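Local coordinates for protein 2,3-bisphosphoglycerate-independent phosphoglycerate mutase (Pyrococcus horikoshii, PDB 2ZKT) that probably interconverts 2-phosphoglycerate and 3-phosphoglycerate in glycolysis, as a metal-binding mutase of the alkaline phosphatase superfamily, at residues G25-P28 and L29-A32; G271-E275 and Y276-E280; P303-A306 and A307-N311. All coordinates share one frame; numbering follows the deposited sequence.

Three local contacts, each closed within a few residues, belong to one metalloenzyme fold; only contact 3 holds metal ligands. It is the buried one: helix 303-309 places a carboxylate and an imidazole one turn apart on a zinc ion. Contact 1, partly buried, starts the short helix 28-31 with a capping box, so its chemistry is that of backbone N-H groups met by side-chain oxygens. Contact 2 is a surface loop ahead of helix 280-291, folded round a threonine hydroxyl. Contacts 2 and 3 touch through the outer end of Tyr-276, which packs against Pro-303 and Ala-306, whereas contact 1 stays about 7 Å from contact 3 at the nearest atoms. All three have neighbours on helix 313-331.

Contact 1. Residues G25-P28 and L29-A32; sequences GLTP and LEYA
Thr-27 and Glu-30 face each other across the first turn of helix 28-31 as a capping box, each side chain reaching for the other's backbone N-H. Thr-27 OG1 lies between the backbone N and the carbonyl carbon (chi1 61°), a rotation that brings it to Glu-30 N at 3.2 Å. In return the extended Glu-30 chain runs back at a slant to the threonine, and its OE1 accepts from Thr-27 N at 2.9 Å. That N-H approaches on the anti side of the carboxylate, 24° out of its plane. The glutamate's CG passes 3.2 Å from Thr-27 OG1, so the two side chains are closely fitted. Threonine suits the N-cap because its short side chain carries a hydroxyl close to the backbone; glutamate three residues on is long enough to return the bond.

Behind the cap, Tyr-31 N meets Thr-27 O at 2.9 Å in an almost straight bond, and Ala-32 N gives the next one, to Pro-28 O at 2.8 Å. Pro-28 fits the first helical position, where no backbone N-H is needed. Leu-26 CB packs against Tyr-31 CB at 4.2 Å.

Tyr-31 also packs on Pro-35 of the second subunit. Arg-381 forms a salt bridge with Glu-30 OE1, and Glu-380 bonds Thr-27 OG1, tying the cap to helix 380-383. Leu-29 and Ala-32 lie against Ile-320 and Ala-317 of helix 313-331.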
loop_
_atom_site.group_PDB
_atom_site.type_symbol
_atom_site.label_atom_id
_atom_site.label_comp_id
_atom_site.label_asym_id
_atom_site.label_seq_id
_atom_site.Cartn_x
_atom_site.Cartn_y
_atom_site.Cartn_z
ATOM N N GLY B 25 11.180 -2.617 7.606
ATOM C CA GLY B 25 11.021 -1.858 8.838
ATOM C C GLY B 25 9.737 -1.052 8.938
ATOM O O GLY B 25 9.588 -0.239 9.849
ATOM N N LEU B 26 8.811 -1.260 7.999
ATOM C CA LEU B 26 7.544 -0.549 8.020
ATOM C C LEU B 26 6.486 -1.454 8.614
ATOM O O LEU B 26 6.686 -2.674 8.761
ATOM C CB LEU B 26 7.108 -0.149 6.603
ATOM C CG LEU B 26 8.100 0.637 5.718
ATOM C CD1 LEU B 26 7.391 1.053 4.439
ATOM C CD2 LEU B 26 8.637 1.868 6.461
ATOM N N THR B 27 5.361 -0.850 8.990
ATOM C CA THR B 27 4.246 -1.615 9.516
ATOM C C THR B 27 3.383 -1.911 8.291
ATOM O O THR B 27 3.522 -1.250 7.254
ATOM C CB THR B 27 3.409 -0.793 10.491
ATOM O OG1 THR B 27 2.871 0.343 9.799
ATOM C CG2 THR B 27 4.266 -0.335 11.687
ATOM N N PRO B 28 2.492 -2.915 8.386
ATOM C CA PRO B 28 1.612 -3.266 7.261
ATOM C C PRO B 28 0.868 -2.038 6.718
ATOM O O PRO B 28 0.702 -1.887 5.508
ATOM C CB PRO B 28 0.660 -4.295 7.883
ATOM C CG PRO B 28 1.578 -5.026 8.829
ATOM C CD PRO B 28 2.350 -3.889 9.490
ATOM N N LEU B 29 0.425 -1.166 7.621
ATOM C CA LEU B 29 -0.304 0.035 7.225
ATOM C C LEU B 29 0.565 0.999 6.433
ATOM O O LEU B 29 0.095 1.613 5.479
ATOM C CB LEU B 29 -0.865 0.773 8.457
ATOM C CG LEU B 29 -1.423 2.190 8.163
ATOM C CD1 LEU B 29 -2.442 2.149 7.022
ATOM C CD2 LEU B 29 -2.065 2.748 9.434
ATOM N N GLU B 30 1.832 1.125 6.822
ATOM C CA GLU B 30 2.733 2.037 6.128
ATOM C C GLU B 30 3.110 1.457 4.764
ATOM O O GLU B 30 3.020 2.141 3.736
ATOM C CB GLU B 30 3.986 2.301 6.988
ATOM C CG GLU B 30 3.678 3.059 8.279
ATOM C CD GLU B 30 4.816 3.006 9.298
ATOM O OE1 GLU B 30 5.562 1.991 9.314
ATOM O OE2 GLU B 30 4.955 3.971 10.101
ATOM N N TYR B 31 3.496 0.176 4.779
ATOM C CA TYR B 31 3.902 -0.582 3.589
ATOM C C TYR B 31 2.771 -0.663 2.548
ATOM O O TYR B 31 2.993 -0.442 1.367
ATOM C CB TYR B 31 4.312 -2.004 4.018
ATOM C CG TYR B 31 4.760 -2.921 2.896
ATOM C CD1 TYR B 31 6.057 -2.845 2.378
ATOM C CD2 TYR B 31 3.893 -3.881 2.360
ATOM C CE1 TYR B 31 6.481 -3.697 1.359
ATOM C CE2 TYR B 31 4.310 -4.744 1.336
ATOM C CZ TYR B 31 5.605 -4.645 0.842
ATOM O OH TYR B 31 6.034 -5.492 -0.169
ATOM N N ALA B 32 1.560 -0.985 3.008
ATOM C CA ALA B 32 0.393 -1.115 2.132
ATOM C C ALA B 32 0.144 0.143 1.316
ATOM O O ALA B 32 0.289 1.248 1.815
ATOM C CB ALA B 32 -0.852 -1.444 2.971
#

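Contact 2. Residues G271-E275 and Y276-E280; sequences GATGE and YNTNE
A type I beta turn from Glu-275 to Thr-278 folds the surface loop 271-280 back on itself, just before helix 280-291. The turn is closed by Thr-278 N, which donates to Glu-275 O at 2.7 Å. The hydroxyl of the same threonine is directed into the bend, with OG1 anti to the carbonyl carbon (chi1 -64°), and accepts from Thr-273 OG1 at 3.0 Å. The model also puts Thr-278 OG1 very close to Glu-275 O, a distance too short to be trusted as it stands. The two threonine side chains run antiparallel past one another. Threonine suits position 278 because its OG1 serves the polar interior of the loop while Thr-278 CG2 lies 3.8 Å from Ala-272 CA.

Nearer the open end, Asn-279 N donates to Gly-271 O at 3.0 Å, bringing the two arms together. Gly-271, with positive phi and no side chain, lets the arm bearing Asn-279 come close; Gly-274 also has positive phi. Beside the turn, Glu-275 and Asn-277 point the same way, their carboxylate and amide planes 76° apart.

Asn-279 is the N-cap of helix 280-291, its OD1 weakly bonded to Ala-282 N, and Glu-280 forms a salt bridge with Arg-322. The Tyr-276 ring leaves the turn to pack on Leu-315 and Leu-319 of helix 313-331 and on Pro-303 and Ala-306 of helix 303-309, its hydroxyl bonded to Lys-312.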
loop_
_atom_site.group_PDB
_atom_site.type_symbol
_atom_site.label_atom_id
_atom_site.label_comp_id
_atom_site.label_asym_id
_atom_site.label_seq_id
_atom_site.Cartn_x
_atom_site.Cartn_y
_atom_site.Cartn_z
ATOM N N GLY B 271 -23.153 -10.196 1.772
ATOM C CA GLY B 271 -21.740 -10.397 1.472
ATOM C C GLY B 271 -20.769 -10.143 2.620
ATOM O O GLY B 271 -19.646 -10.666 2.615
ATOM N N ALA B 272 -21.196 -9.349 3.605
ATOM C CA ALA B 272 -20.351 -9.025 4.757
ATOM C C ALA B 272 -20.307 -10.203 5.741
ATOM O O ALA B 272 -21.303 -10.517 6.398
ATOM C CB ALA B 272 -20.879 -7.760 5.450
ATOM N N THR B 273 -19.139 -10.836 5.849
ATOM C CA THR B 273 -18.976 -12.015 6.723
ATOM C C THR B 273 -17.988 -11.791 7.886
ATOM O O THR B 273 -17.867 -12.602 8.800
ATOM C CB THR B 273 -18.502 -13.223 5.901
ATOM O OG1 THR B 273 -17.217 -12.940 5.324
ATOM C CG2 THR B 273 -19.504 -13.537 4.783
ATOM N N GLY B 274 -17.228 -10.684 7.805
ATOM C CA GLY B 274 -16.220 -10.436 8.837
ATOM C C GLY B 274 -15.000 -11.352 8.659
ATOM O O GLY B 274 -14.202 -11.580 9.565
ATOM N N GLU B 275 -14.905 -11.934 7.442
ATOM C CA GLU B 275 -13.779 -12.802 7.122
ATOM C C GLU B 275 -13.134 -12.381 5.796
ATOM O O GLU B 275 -13.660 -11.555 5.060
ATOM C CB GLU B 275 -14.295 -14.247 7.014
ATOM C CG GLU B 275 -14.896 -14.759 8.330
ATOM C CD GLU B 275 -15.190 -16.247 8.226
ATOM O OE1 GLU B 275 -15.969 -16.640 7.374
ATOM O OE2 GLU B 275 -14.685 -17.001 9.059
ATOM N N TYR B 276 -11.978 -12.977 5.491
ATOM C CA TYR B 276 -11.237 -12.647 4.271
ATOM C C TYR B 276 -12.090 -12.571 3.001
ATOM O O TYR B 276 -11.760 -11.814 2.080
ATOM C CB TYR B 276 -10.095 -13.652 4.047
ATOM C CG TYR B 276 -9.108 -13.739 5.197
ATOM C CD1 TYR B 276 -8.555 -12.582 5.762
ATOM C CD2 TYR B 276 -8.706 -14.981 5.707
ATOM C CE1 TYR B 276 -7.622 -12.660 6.805
ATOM C CE2 TYR B 276 -7.773 -15.073 6.750
ATOM C CZ TYR B 276 -7.233 -13.907 7.295
ATOM O OH TYR B 276 -6.297 -13.997 8.309
ATOM N N ASN B 277 -13.180 -13.341 2.954
ATOM C CA ASN B 277 -14.044 -13.357 1.766
ATOM C C ASN B 277 -15.183 -12.313 1.807
ATOM O O ASN B 277 -16.101 -12.318 0.989
ATOM C CB ASN B 277 -14.611 -14.774 1.578
ATOM C CG ASN B 277 -15.469 -15.178 2.760
ATOM O OD1 ASN B 277 -14.981 -15.678 3.769
ATOM N ND2 ASN B 277 -16.777 -14.868 2.662
ATOM N N THR B 278 -15.104 -11.418 2.807
ATOM C CA THR B 278 -16.116 -10.369 2.967
ATOM C C THR B 278 -16.242 -9.472 1.720
ATOM O O THR B 278 -15.316 -9.311 0.938
ATOM C CB THR B 278 -15.701 -9.504 4.168
ATOM O OG1 THR B 278 -15.730 -10.303 5.350
ATOM C CG2 THR B 278 -16.663 -8.323 4.333
ATOM N N ASN B 279 -17.451 -8.888 1.546
ATOM C CA ASN B 279 -17.635 -7.869 0.506
ATOM C C ASN B 279 -17.520 -6.455 1.102
ATOM O O ASN B 279 -18.483 -5.872 1.594
ATOM C CB ASN B 279 -19.026 -8.057 -0.113
ATOM C CG ASN B 279 -19.090 -7.403 -1.477
ATOM O OD1 ASN B 279 -18.760 -6.230 -1.649
ATOM N ND2 ASN B 279 -19.613 -8.163 -2.454
ATOM N N GLU B 280 -16.308 -5.890 1.086
ATOM C CA GLU B 280 -16.062 -4.559 1.643
ATOM C C GLU B 280 -16.756 -3.450 0.835
ATOM O O GLU B 280 -17.205 -2.440 1.373
ATOM C CB GLU B 280 -14.541 -4.306 1.718
ATOM C CG GLU B 280 -13.854 -4.279 0.346
ATOM C CD GLU B 280 -13.266 -5.640 0.026
ATOM O OE1 GLU B 280 -13.611 -6.607 0.691
ATOM O OE2 GLU B 280 -12.484 -5.735 -0.913
#

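Contact 3. Residues P303-A306 and A307-N311; sequences PTDA and AGHDN. With ZN (zinc ion), chain H.
The His-309 imidazole presents its edge to Asp-305: carboxylate oxygen OD2 lies in the ring plane, 3.3 Å from CD2, and the two flat groups stand nearly upright to one another, 85° between their planes. Outside this helix the ring meets that of His-356 with the planes at about 45°. The Asp-305 carboxylate and the His-309 ring converge on one zinc ion, bound by Asp-305 OD2 at 2.1 Å and by His-309 NE2 at 2.4 Å. With CG anti to the backbone N (chi1 -177°), the aspartate holds its carboxylate out from the helix, and the histidine leans back over the turn to meet it.

This is an i, i+4 metal-binding pair on helix 303-309: residues four apart point to the same side, carboxylate oxygen and imidazole nitrogen are both good zinc donors, and His-356 completes the protein ligands. The backbone keeps the spacing, His-309 N bonding Asp-305 O at 3.1 Å. Second-shell bonds from Thr-349 to Asp-305 OD1 and from His-309 ND1 to Met-354 O would hold both ligands in their rotation. Small Ala-307 suits the buried flank against Leu-315 of helix 313-331, and Asn-311 ends the helix in a Schellman motif.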
loop_
_atom_site.group_PDB
_atom_site.type_symbol
_atom_site.label_atom_id
_atom_site.label_comp_id
_atom_site.label_asym_id
_atom_site.label_seq_id
_atom_site.Cartn_x
_atom_site.Cartn_y
_atom_site.Cartn_z
ATOM N N PRO B 303 -11.437 -8.533 9.006
ATOM C CA PRO B 303 -10.292 -9.284 8.460
ATOM C C PRO B 303 -8.863 -8.791 8.743
ATOM O O PRO B 303 -7.941 -9.611 8.888
ATOM C CB PRO B 303 -10.613 -9.382 6.957
ATOM C CG PRO B 303 -11.620 -8.282 6.722
ATOM C CD PRO B 303 -12.458 -8.307 7.966
ATOM N N THR B 304 -8.653 -7.478 8.829
ATOM C CA THR B 304 -7.304 -6.992 9.118
ATOM C C THR B 304 -6.806 -7.601 10.431
ATOM O O THR B 304 -5.616 -7.899 10.587
ATOM C CB THR B 304 -7.257 -5.457 9.251
ATOM O OG1 THR B 304 -8.420 -5.003 9.960
ATOM C CG2 THR B 304 -7.190 -4.800 7.875
ATOM N N ASP B 305 -7.727 -7.809 11.372
ATOM C CA ASP B 305 -7.354 -8.364 12.669
ATOM C C ASP B 305 -6.945 -9.836 12.632
ATOM O O ASP B 305 -6.105 -10.274 13.437
ATOM C CB ASP B 305 -8.496 -8.175 13.668
ATOM C CG ASP B 305 -8.141 -8.678 15.056
ATOM O OD1 ASP B 305 -7.159 -8.166 15.654
ATOM O OD2 ASP B 305 -8.848 -9.593 15.546
ATOM N N ALA B 306 -7.526 -10.604 11.704
ATOM C CA ALA B 306 -7.188 -12.028 11.597
ATOM C C ALA B 306 -5.752 -12.217 11.090
ATOM O O ALA B 306 -5.011 -13.072 11.590
ATOM C CB ALA B 306 -8.167 -12.734 10.672
ATOM N N ALA B 307 -5.357 -11.414 10.102
ATOM C CA ALA B 307 -4.008 -11.526 9.547
ATOM C C ALA B 307 -2.979 -11.267 10.647
ATOM O O ALA B 307 -1.904 -11.886 10.669
ATOM C CB ALA B 307 -3.827 -10.540 8.407
ATOM N N GLY B 308 -3.328 -10.353 11.563
ATOM C CA GLY B 308 -2.437 -10.023 12.671
ATOM C C GLY B 308 -2.328 -11.194 13.636
ATOM O O GLY B 308 -1.242 -11.526 14.109
ATOM N N HIS B 309 -3.460 -11.827 13.935
ATOM C CA HIS B 309 -3.460 -12.970 14.839
ATOM C C HIS B 309 -2.648 -14.127 14.243
ATOM O O HIS B 309 -2.015 -14.886 14.981
ATOM C CB HIS B 309 -4.896 -13.428 15.117
ATOM C CG HIS B 309 -5.543 -12.735 16.283
ATOM N ND1 HIS B 309 -5.139 -12.942 17.590
ATOM C CD2 HIS B 309 -6.563 -11.841 16.338
ATOM C CE1 HIS B 309 -5.884 -12.203 18.402
ATOM N NE2 HIS B 309 -6.755 -11.525 17.667
ATOM N N ASP B 310 -2.655 -14.249 12.912
ATOM C CA ASP B 310 -1.912 -15.328 12.246
ATOM C C ASP B 310 -0.471 -15.005 11.805
ATOM O O ASP B 310 0.179 -15.836 11.166
ATOM C CB ASP B 310 -2.704 -15.843 11.039
ATOM C CG ASP B 310 -4.010 -16.498 11.441
ATOM O OD1 ASP B 310 -3.979 -17.397 12.315
ATOM O OD2 ASP B 310 -5.067 -16.117 10.882
ATOM N N ASN B 311 0.022 -13.810 12.143
ATOM C CA ASN B 311 1.388 -13.401 11.790
ATOM C C ASN B 311 1.636 -13.421 10.275
ATOM O O ASN B 311 2.583 -14.060 9.789
ATOM C CB ASN B 311 2.409 -14.315 12.479
ATOM C CG ASN B 311 3.812 -13.735 12.466
ATOM O OD1 ASN B 311 4.591 -13.934 13.399
ATOM N ND2 ASN B 311 4.138 -13.002 11.406
HETATM ZN ZN ZN H . -8.445 -9.818 17.567
#